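Local atomic coordinates of tryptophane-5-halogenase (Microbispora sp. ATCC PTA-5024, PDB entry 5UAO), a protein that probably uses bound FAD to chlorinate a tryptophan of a lanthipeptide at carbon 5 during biosynthesis of the antibiotic NAI-107. Residues 40-45 with 184-189; 45-50 with 83-88. All blocks are in the same frame, centred on the assembly; numbering follows the deposited sequence.

Contact 1. Residues 40-45 with 184-189. With FAD (flavin-adenine dinucleotide), chain E.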
# COMPACT_ATOMS: atom_id res chain seq x y z
N ALA A 40 -25.23 -4.84 9.63
CA ALA A 40 -24.27 -5.73 9.01
C ALA A 40 -24.97 -6.81 8.19
O ALA A 40 -24.59 -7.12 7.05
CB ALA A 40 -23.34 -6.36 10.09
N GLY A 41 -26.01 -7.40 8.76
CA GLY A 41 -26.66 -8.53 8.13
C GLY A 41 -27.40 -8.08 6.86
O GLY A 41 -27.28 -8.71 5.80
N TYR A 42 -28.11 -6.96 6.95
CA TYR A 42 -28.90 -6.49 5.79
C TYR A 42 -28.02 -6.01 4.65
O TYR A 42 -28.28 -6.36 3.48
CB TYR A 42 -30.01 -5.49 6.18
CG TYR A 42 -31.25 -6.26 6.75
CD1 TYR A 42 -32.12 -6.90 5.90
CD2 TYR A 42 -31.46 -6.40 8.10
CE1 TYR A 42 -33.17 -7.65 6.39
CE2 TYR A 42 -32.53 -7.12 8.60
CZ TYR A 42 -33.39 -7.75 7.70
OH TYR A 42 -34.48 -8.46 8.13
N LEU A 43 -26.94 -5.29 4.97
CA LEU A 43 -26.05 -4.88 3.95
C LEU A 43 -25.38 -6.06 3.28
O LEU A 43 -25.20 -6.06 2.06
CB LEU A 43 -25.02 -3.86 4.45
CG LEU A 43 -25.57 -2.52 4.96
CD1 LEU A 43 -24.44 -1.78 5.57
CD2 LEU A 43 -26.19 -1.64 3.85
N THR A 44 -25.01 -7.09 4.02
CA THR A 44 -24.42 -8.25 3.42
C THR A 44 -25.41 -8.98 2.53
O THR A 44 -25.05 -9.34 1.39
CB THR A 44 -23.99 -9.27 4.48
OG1 THR A 44 -23.07 -8.64 5.35
CG2 THR A 44 -23.36 -10.46 3.86
N ALA A 45 -26.63 -9.18 3.02
CA ALA A 45 -27.64 -9.91 2.23
C ALA A 45 -27.99 -9.14 0.91
O ALA A 45 -28.09 -9.75 -0.15
CB ALA A 45 -28.89 -10.11 3.06
N TYR A 184 -35.81 0.36 6.18
CA TYR A 184 -35.66 0.47 4.75
C TYR A 184 -34.87 -0.63 4.12
O TYR A 184 -35.28 -1.22 3.12
CB TYR A 184 -34.98 1.78 4.40
CG TYR A 184 -34.82 1.93 2.92
CD1 TYR A 184 -35.95 2.02 2.08
CD2 TYR A 184 -33.59 2.09 2.35
CE1 TYR A 184 -35.83 2.18 0.69
CE2 TYR A 184 -33.46 2.28 0.97
CZ TYR A 184 -34.59 2.35 0.15
OH TYR A 184 -34.46 2.55 -1.23
N LEU A 185 -33.72 -0.94 4.69
CA LEU A 185 -32.96 -2.06 4.23
C LEU A 185 -33.74 -3.38 4.33
O LEU A 185 -33.65 -4.25 3.47
CB LEU A 185 -31.64 -2.19 5.00
CG LEU A 185 -30.64 -1.04 4.92
CD1 LEU A 185 -29.46 -1.30 5.86
CD2 LEU A 185 -30.22 -0.78 3.49
N THR A 186 -34.54 -3.50 5.37
CA THR A 186 -35.32 -4.72 5.54
C THR A 186 -36.37 -4.86 4.44
O THR A 186 -36.61 -5.95 3.87
CB THR A 186 -35.99 -4.71 6.92
OG1 THR A 186 -34.98 -4.70 7.94
CG2 THR A 186 -36.94 -5.95 7.11
N GLU A 187 -36.96 -3.74 4.11
CA GLU A 187 -37.95 -3.68 3.02
C GLU A 187 -37.31 -3.98 1.69
O GLU A 187 -37.88 -4.72 0.89
CB GLU A 187 -38.64 -2.29 2.99
CG GLU A 187 -39.49 -2.00 1.73
CD GLU A 187 -39.36 -0.56 1.19
OE1 GLU A 187 -40.06 0.35 1.71
OE2 GLU A 187 -38.59 -0.36 0.22
N LEU A 188 -36.13 -3.41 1.43
CA LEU A 188 -35.43 -3.63 0.19
C LEU A 188 -35.07 -5.06 0.04
O LEU A 188 -35.24 -5.60 -1.01
CB LEU A 188 -34.16 -2.79 0.05
CG LEU A 188 -34.19 -1.47 -0.66
CD1 LEU A 188 -32.78 -0.90 -0.83
CD2 LEU A 188 -34.82 -1.64 -2.02
N ALA A 189 -34.56 -5.70 1.10
CA ALA A 189 -34.16 -7.09 1.01
C ALA A 189 -35.36 -8.01 0.63
O ALA A 189 -35.22 -8.90 -0.22
CB ALA A 189 -33.58 -7.53 2.36
PA FAD E . -26.09 -5.96 15.85
O1A FAD E . -26.75 -4.64 15.45
O2A FAD E . -25.67 -6.26 17.31
O5B FAD E . -26.95 -7.19 15.27
C5B FAD E . -26.82 -8.54 15.68
C4B FAD E . -27.96 -9.31 15.04
O4B FAD E . -27.59 -10.66 15.32
C3B FAD E . -29.39 -9.10 15.60
O3B FAD E . -30.45 -9.06 14.52
C2B FAD E . -29.59 -10.33 16.50
O2B FAD E . -31.00 -10.74 16.69
C1B FAD E . -28.76 -11.36 15.74
N9A FAD E . -28.42 -12.52 16.61
C8A FAD E . -27.53 -12.53 17.65
N7A FAD E . -27.48 -13.78 18.18
C5A FAD E . -28.35 -14.55 17.48
C6A FAD E . -28.80 -15.93 17.59
N6A FAD E . -28.27 -16.74 18.55
N1A FAD E . -29.69 -16.35 16.69
C2A FAD E . -30.19 -15.56 15.72
N3A FAD E . -29.83 -14.28 15.60
C4A FAD E . -28.94 -13.74 16.45
N1 FAD E . -20.83 2.67 13.15
C2 FAD E . -20.82 3.71 12.25
O2 FAD E . -20.60 3.50 11.02
N3 FAD E . -21.07 4.99 12.65
C4 FAD E . -21.33 5.33 13.93
O4 FAD E . -21.53 6.56 14.19
C4X FAD E . -21.36 4.23 14.95
N5 FAD E . -21.55 4.45 16.28
C5X FAD E . -21.56 3.45 17.19
C6 FAD E . -21.76 3.74 18.53
C7 FAD E . -21.75 2.75 19.49
C7M FAD E . -21.99 3.03 20.95
C8 FAD E . -21.58 1.36 19.09
C8M FAD E . -21.58 0.28 20.16
C9 FAD E . -21.37 1.06 17.76
C9A FAD E . -21.32 2.04 16.76
N10 FAD E . -21.08 1.73 15.37
C10 FAD E . -21.08 2.84 14.47
C1' FAD E . -20.93 0.37 14.78
C2' FAD E . -22.36 0.12 14.10
O2' FAD E . -23.24 0.38 15.19
C3' FAD E . -23.13 -1.19 13.70
O3' FAD E . -24.59 -1.19 13.48
C4' FAD E . -23.30 -2.03 14.94
O4' FAD E . -22.57 -1.45 16.06
C5' FAD E . -23.00 -3.46 14.50
O5' FAD E . -24.03 -3.95 13.69
P FAD E . -24.15 -5.58 13.72
O1P FAD E . -22.82 -6.19 13.59
O2P FAD E . -25.16 -5.83 12.61
O3P FAD E . -24.63 -6.11 15.12

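Contact 2. Residues 45-50 with 83-88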
# COMPACT_ATOMS: atom_id res chain seq x y z
N ALA A 45 -26.63 -9.18 3.02
CA ALA A 45 -27.64 -9.91 2.23
C ALA A 45 -27.99 -9.14 0.91
O ALA A 45 -28.09 -9.75 -0.15
CB ALA A 45 -28.89 -10.11 3.06
N LEU A 46 -28.09 -7.82 0.99
CA LEU A 46 -28.37 -7.01 -0.19
C LEU A 46 -27.23 -7.05 -1.21
O LEU A 46 -27.48 -7.09 -2.40
CB LEU A 46 -28.68 -5.57 0.21
CG LEU A 46 -30.02 -5.44 0.87
CD1 LEU A 46 -30.13 -4.11 1.58
CD2 LEU A 46 -31.11 -5.51 -0.19
N ALA A 47 -25.97 -7.05 -0.71
CA ALA A 47 -24.80 -7.14 -1.57
C ALA A 47 -24.70 -8.49 -2.28
O ALA A 47 -24.40 -8.50 -3.51
CB ALA A 47 -23.54 -6.86 -0.80
N LEU A 48 -24.99 -9.60 -1.54
CA LEU A 48 -24.98 -10.89 -2.14
C LEU A 48 -26.01 -11.04 -3.26
O LEU A 48 -25.71 -11.56 -4.33
CB LEU A 48 -25.20 -12.01 -1.13
CG LEU A 48 -24.02 -12.28 -0.22
CD1 LEU A 48 -24.56 -12.99 1.04
CD2 LEU A 48 -22.96 -13.10 -0.90
N LYS A 49 -27.23 -10.65 -2.98
CA LYS A 49 -28.27 -10.73 -3.96
C LYS A 49 -28.05 -9.75 -5.16
O LYS A 49 -28.42 -10.09 -6.26
CB LYS A 49 -29.62 -10.49 -3.27
CG LYS A 49 -30.82 -11.13 -3.94
CD LYS A 49 -30.75 -12.66 -3.94
CE LYS A 49 -31.95 -13.22 -4.68
NZ LYS A 49 -31.67 -14.62 -5.09
N ALA A 50 -27.42 -8.57 -4.96
CA ALA A 50 -27.17 -7.61 -6.04
C ALA A 50 -26.13 -8.14 -6.99
O ALA A 50 -26.28 -8.03 -8.19
CB ALA A 50 -26.64 -6.29 -5.51
N HIS A 83 -25.32 3.60 -3.04
CA HIS A 83 -26.00 3.87 -4.24
C HIS A 83 -25.47 3.04 -5.46
O HIS A 83 -26.28 2.62 -6.31
CB HIS A 83 -26.08 5.34 -4.54
CG HIS A 83 -26.77 6.16 -3.47
ND1 HIS A 83 -28.02 5.86 -2.99
CD2 HIS A 83 -26.31 7.21 -2.73
CE1 HIS A 83 -28.33 6.71 -2.01
NE2 HIS A 83 -27.32 7.56 -1.86
N HIS A 84 -24.16 2.86 -5.56
CA HIS A 84 -23.57 2.20 -6.69
C HIS A 84 -23.53 0.70 -6.43
O HIS A 84 -24.10 -0.05 -7.19
CB HIS A 84 -22.19 2.72 -7.04
CG HIS A 84 -22.20 4.06 -7.70
ND1 HIS A 84 -22.84 4.30 -8.89
CD2 HIS A 84 -21.64 5.25 -7.33
CE1 HIS A 84 -22.68 5.57 -9.24
NE2 HIS A 84 -21.94 6.16 -8.32
N TYR A 85 -22.94 0.27 -5.33
CA TYR A 85 -22.73 -1.14 -5.12
C TYR A 85 -24.04 -1.83 -4.85
O TYR A 85 -24.31 -2.92 -5.41
CB TYR A 85 -21.80 -1.38 -3.96
CG TYR A 85 -21.19 -2.75 -3.90
CD1 TYR A 85 -20.08 -3.08 -4.70
CD2 TYR A 85 -21.60 -3.68 -2.95
CE1 TYR A 85 -19.46 -4.31 -4.59
CE2 TYR A 85 -21.01 -4.90 -2.84
CZ TYR A 85 -19.96 -5.23 -3.68
OH TYR A 85 -19.40 -6.44 -3.56
N LEU A 86 -24.87 -1.23 -3.99
CA LEU A 86 -26.15 -1.88 -3.68
C LEU A 86 -27.30 -1.38 -4.59
O LEU A 86 -28.43 -1.88 -4.46
CB LEU A 86 -26.54 -1.74 -2.21
CG LEU A 86 -25.59 -2.28 -1.10
CD1 LEU A 86 -26.32 -2.07 0.20
CD2 LEU A 86 -25.26 -3.74 -1.25
N GLY A 87 -27.05 -0.42 -5.48
CA GLY A 87 -28.10 0.06 -6.43
C GLY A 87 -29.32 0.68 -5.73
O GLY A 87 -30.48 0.58 -6.19
N ILE A 88 -29.10 1.34 -4.60
CA ILE A 88 -30.19 1.98 -3.87
C ILE A 88 -30.49 3.30 -4.53
O ILE A 88 -29.59 4.12 -4.68
CB ILE A 88 -29.83 2.23 -2.40
CG1 ILE A 88 -29.78 0.88 -1.66
CG2 ILE A 88 -30.83 3.16 -1.77
CD1 ILE A 88 -29.32 1.00 -0.24

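Contact 1. Residues 40-45 with 184-189
One face of the Y42 ring lies against T186: OG1 stands 3.4 Å above the ring plane, displaced toward the rim, and CA of the same threonine makes a CH-pi contact with that face, 4.1 Å from the ring centroid and 29° off its normal. With CG anti to the carbonyl carbon (chi1 -80°), the ring is carried across to T186. At the edge, the methyl of A189 meets CD1 of Y42 at 3.9 Å. At the root of the tyrosine side chain, CB of Y42 touches CB of L185, the pair whose CA atoms are nearest across the two segments. The tyrosine hydroxyl is hydrogen-bonded to E61, and OG1 of T186 to the carbonyl of V182, so each polar end is satisfied outside this pairing. With an alanine in place of Y42, T186 and A189 would probably face a gap and E61 would lose its phenolic partner. One residue on from Y42, CD2 of L43 rests on CD1 of L185 at 3.9 Å. On the ligand side A40 N donates to FAD O2P at 3.1 Å, consistent with a Rossmann-type glycine-rich turn leading into this helix. Helices 39-51 and 178-191 run roughly parallel here, their local axes 9.6 Å apart and inclined at 33°. Helix 358-372 also covers 39-51, with I362 against A40 and L43, while helix 90-97 packs on Y184.

Contact 2. Residues 45-50 with 83-88
L86 sets its CG beside the backbone N (chi1 -58°), CD1 continuing the extended chain and the other methyl, CD2, coming down on the backbone of A47, while Y85 takes a different first torsion, CG anti to its own N (chi1 -163°). The two residues reach the same alanine from the end of helix 76-85, here packed on helix 39-51, the first helix of the Rossmann-type FAD-binding fold. L86 CD2 sits 3.4 Å from A47 N and 3.6 Å from A47 CB, with CB of L46 beside it at 4.1 Å. The small side chain of A47 probably allows this close approach. From Y85 it is the ring edge that arrives, CE2 lying 3.8 Å from A47 CB. One turn on, the methyl of A50 approaches the carbonyl O of Y85. The Y85 ring also has K51 as a cation-pi partner, and V370 of helix 358-372 touches both Y85 and A47. Helix 76-85 has ended by L86, and the backbone first departs from helical angles at G87, with a positive phi of 61°. The carbonyl O of L86 is taken by R192, just beyond helix 178-191. The turn is tied back by the imidazole of H83: ND1 donates to I88 O at 2.9 Å, with I88 O close to the ring plane but ND1 well above the carbonyl plane.

How the contacts relate
Contacts 1 and 2 use successive turns of helix 39-51 and share A45, their centres about 9 Å apart. The two partners of that helix also meet each other: L188 CD1 lies 3.6 Å from I88 CG1, and Y184 OH 3.7 Å from I88 CG2. Leucines bridge the rest, with L43 CD2 3.7 Å from L86 CD1 and L46 CD2 3.6 Å from A189 CA, so the four segments pack together as one largely apolar cluster. Segment 40-45 of contact 1 reaches FAD directly, through A40 N at a phosphate oxygen; contact 2 lies farther along the helix, the side chain of L46 being about 12 Å from FAD at nearest atoms.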